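Local coordinates for ATP/GTP-binding site-containing protein A (Brucella abortus, PDB 6NTR) that functions in the periplasm to maintain the integrity of the cell envelope, at residues A[46-52]-A[64-70]; A[79-83]-A[149-155]. The contacts are given in a common frame with arbitrary orientation. Residue numbers count along the deposited sequence, not the author numbering.

Contact 1 (A[46-52]-A[64-70]); sequences TNFRFVT and TDQQTTT. With EDO (1,2-ethanediol), chain F.
Residues 46-52 and 64-70 pair in an antiparallel beta hairpin, axes approaching to 4.5 Å and directions 172° apart. Thr46, Phe48, Phe50 and Thr52 form hydrogen-bonded pairs with Thr70, Thr68, Gln66 and Thr64, each closing both N-H to O bonds (Thr46 N to Thr70 O 2.9 Å, Phe50 N to Gln66 O 2.7 Å). On the face of Asn47 and Val51, Arg49 (t at chi1 to chi3) reaches diagonally to Asp65 in a salt bridge, its NE 2.5 Å and NH2 2.6 Å from Asp65 OD2. Ethanediol, probably from the crystallisation liquor, accepts from Asn47 ND2 (a very short 2.4 Å to O1) and Gln67 NE2 (3.3 Å to O2), while its O1 donates to Thr68 O (3.2 Å). On the other face, Phe48 lays its ring over Thr68, a CH-pi contact, Thr68 CB 4.2 Å from the Phe48 ring centroid. Outward backbone groups of Asn47, Arg49 and Val51 bond to strand 25-39, those of Asp65 and Gln67 to strand 78-87, so the sheet continues on both sides.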
loop_
_atom_site.group_PDB
_atom_site.type_symbol
_atom_site.label_atom_id
_atom_site.label_comp_id
_atom_site.label_asym_id
_atom_site.label_seq_id
_atom_site.Cartn_x
_atom_site.Cartn_y
_atom_site.Cartn_z
ATOM N N THR A 46 3.138 -1.289 11.243
ATOM C CA THR A 46 3.016 -1.952 9.952
ATOM C C THR A 46 4.394 -2.411 9.504
ATOM O O THR A 46 5.341 -1.618 9.468
ATOM C CB THR A 46 2.369 -1.026 8.907
ATOM O OG1 THR A 46 1.027 -0.725 9.299
ATOM C CG2 THR A 46 2.323 -1.686 7.568
ATOM N N ASN A 47 4.457 -3.761 9.253
ATOM C CA ASN A 47 5.639 -4.402 8.737
ATOM C C ASN A 47 5.320 -5.022 7.388
ATOM O O ASN A 47 4.435 -5.827 7.297
ATOM C CB ASN A 47 6.006 -5.559 9.657
ATOM C CG ASN A 47 7.093 -5.217 10.624
ATOM O OD1 ASN A 47 6.840 -5.107 11.817
ATOM N ND2 ASN A 47 8.318 -5.072 10.129
ATOM N N PHE A 48 6.019 -4.636 6.336
ATOM C CA PHE A 48 5.822 -5.315 5.064
ATOM C C PHE A 48 7.067 -5.471 4.208
ATOM O O PHE A 48 7.955 -4.662 4.268
ATOM C CB PHE A 48 4.628 -4.734 4.271
ATOM C CG PHE A 48 4.936 -3.508 3.462
ATOM C CD1 PHE A 48 5.665 -3.585 2.321
ATOM C CD2 PHE A 48 4.421 -2.295 3.818
ATOM C CE1 PHE A 48 5.923 -2.467 1.566
ATOM C CE2 PHE A 48 4.672 -1.169 3.079
ATOM C CZ PHE A 48 5.429 -1.256 1.947
ATOM N N ARG A 49 7.110 -6.552 3.441
ATOM C CA ARG A 49 8.223 -6.899 2.581
ATOM C C ARG A 49 7.680 -7.185 1.188
ATOM O O ARG A 49 6.723 -7.942 1.027
ATOM C CB ARG A 49 8.965 -8.121 3.122
ATOM C CG ARG A 49 10.219 -8.481 2.344
ATOM C CD ARG A 49 10.949 -9.652 2.985
ATOM N NE ARG A 49 11.964 -10.214 2.098
ATOM C CZ ARG A 49 12.323 -11.494 2.091
ATOM N NH1 ARG A 49 11.750 -12.351 2.925
ATOM N NH2 ARG A 49 13.256 -11.918 1.251
ATOM N N PHE A 50 8.296 -6.576 0.185
ATOM C CA PHE A 50 7.890 -6.756 -1.195
ATOM C C PHE A 50 8.992 -7.345 -2.074
ATOM O O PHE A 50 9.898 -6.658 -2.448
ATOM C CB PHE A 50 7.523 -5.363 -1.706
ATOM C CG PHE A 50 6.642 -5.352 -2.899
ATOM C CD1 PHE A 50 5.322 -5.703 -2.796
ATOM C CD2 PHE A 50 7.132 -4.955 -4.119
ATOM C CE1 PHE A 50 4.505 -5.687 -3.899
ATOM C CE2 PHE A 50 6.322 -4.936 -5.232
ATOM C CZ PHE A 50 5.008 -5.304 -5.120
ATOM N N VAL A 51 8.865 -8.605 -2.450
ATOM C CA VAL A 51 9.861 -9.272 -3.275
ATOM C C VAL A 51 9.356 -9.655 -4.660
ATOM O O VAL A 51 8.372 -10.339 -4.790
ATOM C CB VAL A 51 10.349 -10.549 -2.591
ATOM C CG1 VAL A 51 11.503 -11.149 -3.357
ATOM C CG2 VAL A 51 10.751 -10.260 -1.169
ATOM N N THR A 52 10.073 -9.228 -5.683
ATOM C CA THR A 52 9.695 -9.481 -7.071
ATOM C C THR A 52 10.872 -10.068 -7.826
ATOM O O THR A 52 11.914 -9.426 -7.941
ATOM C CB THR A 52 9.234 -8.207 -7.787
ATOM O OG1 THR A 52 10.269 -7.215 -7.742
ATOM C CG2 THR A 52 7.959 -7.668 -7.176
ATOM N N THR A 64 14.308 -7.849 -6.447
ATOM C CA THR A 64 14.215 -6.651 -5.630
ATOM C C THR A 64 13.395 -6.966 -4.390
ATOM O O THR A 64 12.341 -7.598 -4.490
ATOM C CB THR A 64 13.606 -5.505 -6.431
ATOM O OG1 THR A 64 14.416 -5.244 -7.577
ATOM C CG2 THR A 64 13.565 -4.281 -5.626
ATOM N N ASP A 65 13.954 -6.644 -3.226
ATOM C CA ASP A 65 13.347 -6.912 -1.933
ATOM C C ASP A 65 13.201 -5.591 -1.220
ATOM O O ASP A 65 14.178 -5.001 -0.796
ATOM C CB ASP A 65 14.247 -7.869 -1.134
ATOM C CG ASP A 65 13.632 -8.330 0.152
ATOM O OD1 ASP A 65 13.000 -7.523 0.807
ATOM O OD2 ASP A 65 13.777 -9.497 0.525
ATOM N N GLN A 66 11.968 -5.138 -1.081
ATOM C CA GLN A 66 11.681 -3.894 -0.422
ATOM C C GLN A 66 11.183 -4.262 0.957
ATOM O O GLN A 66 10.295 -5.071 1.083
ATOM C CB GLN A 66 10.633 -3.122 -1.212
ATOM C CG GLN A 66 10.991 -1.681 -1.537
ATOM C CD GLN A 66 10.582 -1.242 -2.939
ATOM O OE1 GLN A 66 9.952 -1.978 -3.671
ATOM N NE2 GLN A 66 10.950 -0.034 -3.303
ATOM N N GLN A 67 11.798 -3.706 1.990
ATOM C CA GLN A 67 11.420 -3.989 3.363
ATOM C C GLN A 67 11.120 -2.687 4.026
ATOM O O GLN A 67 11.892 -1.764 3.937
ATOM C CB GLN A 67 12.538 -4.708 4.109
ATOM C CG GLN A 67 12.439 -6.209 4.052
ATOM C CD GLN A 67 13.704 -6.923 4.472
ATOM O OE1 GLN A 67 14.727 -6.751 3.866
ATOM N NE2 GLN A 67 13.636 -7.688 5.528
ATOM N N THR A 68 9.986 -2.606 4.688
ATOM C CA THR A 68 9.598 -1.368 5.315
ATOM C C THR A 68 8.909 -1.588 6.621
ATOM O O THR A 68 8.318 -2.607 6.849
ATOM C CB THR A 68 8.623 -0.578 4.419
ATOM O OG1 THR A 68 7.355 -1.217 4.435
ATOM C CG2 THR A 68 9.099 -0.533 3.023
ATOM N N THR A 69 9.008 -0.607 7.492
ATOM C CA THR A 69 8.350 -0.668 8.769
ATOM C C THR A 69 7.823 0.699 9.053
ATOM O O THR A 69 8.499 1.663 8.814
ATOM C CB THR A 69 9.333 -1.070 9.898
ATOM O OG1 THR A 69 10.050 -2.229 9.504
ATOM C CG2 THR A 69 8.599 -1.408 11.126
ATOM N N THR A 70 6.604 0.783 9.552
ATOM C CA THR A 70 6.061 2.082 9.944
ATOM C C THR A 70 5.374 2.000 11.298
ATOM O O THR A 70 5.008 0.924 11.771
ATOM C CB THR A 70 5.053 2.650 8.920
ATOM O OG1 THR A 70 3.786 1.990 9.074
ATOM C CG2 THR A 70 5.563 2.490 7.494
HETATM C C1 EDO F . 9.942 -5.843 6.914
HETATM O O1 EDO F . 9.687 -5.219 8.176
HETATM C C2 EDO F . 9.548 -7.311 7.007
HETATM O O2 EDO F . 10.706 -8.152 6.893
HETATM O O HOH W 1 12.563 -7.292 -9.485
#

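Contact 2 (A[79-83]-A[149-155])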
loop_
_atom_site.group_PDB
_atom_site.type_symbol
_atom_site.label_atom_id
_atom_site.label_comp_id
_atom_site.label_asym_id
_atom_site.label_seq_id
_atom_site.Cartn_x
_atom_site.Cartn_y
_atom_site.Cartn_z
ATOM N N PHE A 79 3.953 9.806 12.368
ATOM C CA PHE A 79 4.135 8.713 11.417
ATOM C C PHE A 79 5.629 8.454 11.276
ATOM O O PHE A 79 6.337 9.260 10.666
ATOM C CB PHE A 79 3.495 9.068 10.075
ATOM C CG PHE A 79 3.504 7.960 9.073
ATOM C CD1 PHE A 79 2.944 6.739 9.361
ATOM C CD2 PHE A 79 4.032 8.161 7.815
ATOM C CE1 PHE A 79 2.933 5.727 8.426
ATOM C CE2 PHE A 79 4.025 7.158 6.879
ATOM C CZ PHE A 79 3.476 5.937 7.188
ATOM N N ARG A 80 6.111 7.362 11.865
ATOM C CA ARG A 80 7.507 6.957 11.753
ATOM C C ARG A 80 7.649 5.925 10.638
ATOM O O ARG A 80 6.823 5.021 10.517
ATOM C CB ARG A 80 8.024 6.377 13.075
ATOM C CG ARG A 80 8.229 7.396 14.203
ATOM C CD ARG A 80 8.929 6.781 15.432
ATOM N NE ARG A 80 7.993 6.379 16.482
ATOM C CZ ARG A 80 7.637 7.155 17.499
ATOM N NH1 ARG A 80 8.138 8.377 17.605
ATOM N NH2 ARG A 80 6.783 6.709 18.411
ATOM N N PHE A 81 8.708 6.053 9.834
ATOM C CA PHE A 81 8.870 5.199 8.650
ATOM C C PHE A 81 10.326 4.864 8.281
ATOM O O PHE A 81 11.203 5.730 8.345
ATOM C CB PHE A 81 8.173 5.847 7.433
ATOM C CG PHE A 81 8.666 7.230 7.095
ATOM C CD1 PHE A 81 9.714 7.417 6.204
ATOM C CD2 PHE A 81 8.054 8.339 7.641
ATOM C CE1 PHE A 81 10.143 8.676 5.888
ATOM C CE2 PHE A 81 8.488 9.597 7.332
ATOM C CZ PHE A 81 9.531 9.768 6.456
ATOM N N VAL A 82 10.557 3.609 7.849
ATOM C CA VAL A 82 11.853 3.115 7.358
ATOM C C VAL A 82 11.647 2.347 6.051
ATOM O O VAL A 82 10.867 1.391 6.009
ATOM C CB VAL A 82 12.578 2.185 8.373
ATOM C CG1 VAL A 82 14.005 1.855 7.921
ATOM C CG2 VAL A 82 12.643 2.764 9.762
ATOM N N ASN A 83 12.409 2.705 5.017
ATOM C CA ASN A 83 12.320 2.041 3.719
ATOM C C ASN A 83 13.664 1.471 3.318
ATOM O O ASN A 83 14.566 2.229 2.958
ATOM C CB ASN A 83 11.852 2.998 2.627
ATOM C CG ASN A 83 10.389 2.909 2.389
ATOM O OD1 ASN A 83 9.733 1.960 2.810
ATOM N ND2 ASN A 83 9.868 3.865 1.659
ATOM N N PHE A 149 0.112 10.811 2.561
ATOM C CA PHE A 149 1.562 10.795 2.688
ATOM C C PHE A 149 1.810 9.375 3.134
ATOM O O PHE A 149 1.342 8.982 4.181
ATOM C CB PHE A 149 2.076 11.754 3.752
ATOM C CG PHE A 149 3.562 11.712 3.910
ATOM C CD1 PHE A 149 4.380 12.208 2.927
ATOM C CD2 PHE A 149 4.136 11.138 5.014
ATOM C CE1 PHE A 149 5.746 12.154 3.048
ATOM C CE2 PHE A 149 5.507 11.077 5.146
ATOM C CZ PHE A 149 6.312 11.585 4.162
ATOM N N ASP A 150 2.523 8.598 2.341
ATOM C CA ASP A 150 2.757 7.213 2.705
ATOM C C ASP A 150 4.229 6.829 2.922
ATOM O O ASP A 150 4.536 5.717 3.303
ATOM C CB ASP A 150 2.086 6.289 1.695
ATOM C CG ASP A 150 2.587 6.493 0.302
ATOM O OD1 ASP A 150 3.434 7.366 0.096
ATOM O OD2 ASP A 150 2.133 5.773 -0.594
ATOM N N ALA A 151 5.118 7.767 2.665
ATOM C CA ALA A 151 6.544 7.547 2.851
ATOM C C ALA A 151 7.068 6.458 1.941
ATOM O O ALA A 151 7.999 5.738 2.300
ATOM C CB ALA A 151 6.878 7.211 4.302
ATOM N N SER A 152 6.469 6.322 0.774
ATOM C CA SER A 152 7.027 5.449 -0.233
ATOM C C SER A 152 7.865 6.270 -1.207
ATOM O O SER A 152 7.815 7.501 -1.231
ATOM C CB SER A 152 5.922 4.690 -0.946
ATOM O OG SER A 152 5.083 5.592 -1.639
ATOM N N GLU A 153 8.658 5.557 -2.006
ATOM C CA GLU A 153 9.681 6.163 -2.849
ATOM C C GLU A 153 10.551 7.078 -2.005
ATOM O O GLU A 153 11.109 6.619 -1.008
ATOM C CB GLU A 153 9.033 6.868 -4.031
ATOM C CG GLU A 153 8.233 5.855 -4.833
ATOM C CD GLU A 153 7.553 6.411 -6.047
ATOM O OE1 GLU A 153 7.442 7.643 -6.189
ATOM O OE2 GLU A 153 7.113 5.591 -6.866
ATOM N N ASP A 154 10.684 8.348 -2.350
ATOM C CA ASP A 154 11.540 9.244 -1.572
ATOM C C ASP A 154 10.937 9.904 -0.320
ATOM O O ASP A 154 11.615 10.618 0.398
ATOM C CB ASP A 154 12.217 10.270 -2.480
ATOM C CG ASP A 154 13.074 9.622 -3.554
ATOM O OD1 ASP A 154 13.464 8.461 -3.390
ATOM O OD2 ASP A 154 13.353 10.265 -4.575
ATOM N N ALA A 155 9.663 9.684 -0.064
ATOM C CA ALA A 155 9.031 10.249 1.118
ATOM C C ALA A 155 9.148 11.753 1.165
ATOM O O ALA A 155 9.295 12.334 2.228
ATOM C CB ALA A 155 9.626 9.645 2.371
#
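In this beta-barrel-like fold, a loop that follows strand 143-148 packs against one face of strand 78-87, meeting the alternate side chains Phe79, Phe81 and Asn83. The loop holds its own shape through an Asx turn, Ser152 N to Asp150 OD1 3.3 Å, and a type II' turn from Ser152 to Ala155, the two sharing Ser152. Phe79 comes first: its CE2 lies 3.8 Å from Ala151 CB and its CD2 4.1 Å from Phe149 CD2, and its ring also stacks with Phe125. Arg80 points away from the loop. Phe81 is the central residue. Ala151 CB sits over its ring, 3.6 Å from the centroid, in a CH-pi contact, and the edge of Phe149 is directed toward its face in an offset edge-to-face pair, centroids 5.9 Å apart and planes at 71°. Ala155 CB adds a contact at 3.7 Å from Phe81 CE1. Val82, like Arg80, turns away, and the strand segment ends at Asn83, whose ND2 is 2.7 Å from Ala151 O.

Overall arrangement
Contacts 1 and 2 follow in series along the chain, their centres about 12 Å apart, and meet where neighbouring strands 62-72 and 78-87 run side by side: Thr69 O and Val82 N, 3.0 Å apart, probably form a hydrogen bond. Contact 1 joins strands close in sequence near the surface, mainly through backbone hydrogen bonds and a salt bridge, with one CH-pi contact. Contact 2 is partly buried and links a strand to a loop 66 residues later; apolar side chains dominate it, with five of nine touching residues buried. It also buries less area, 298 Å² against 663 Å². Thus contact 1 builds the sheet itself, whereas contact 2 covers part of one sheet face with a distant loop.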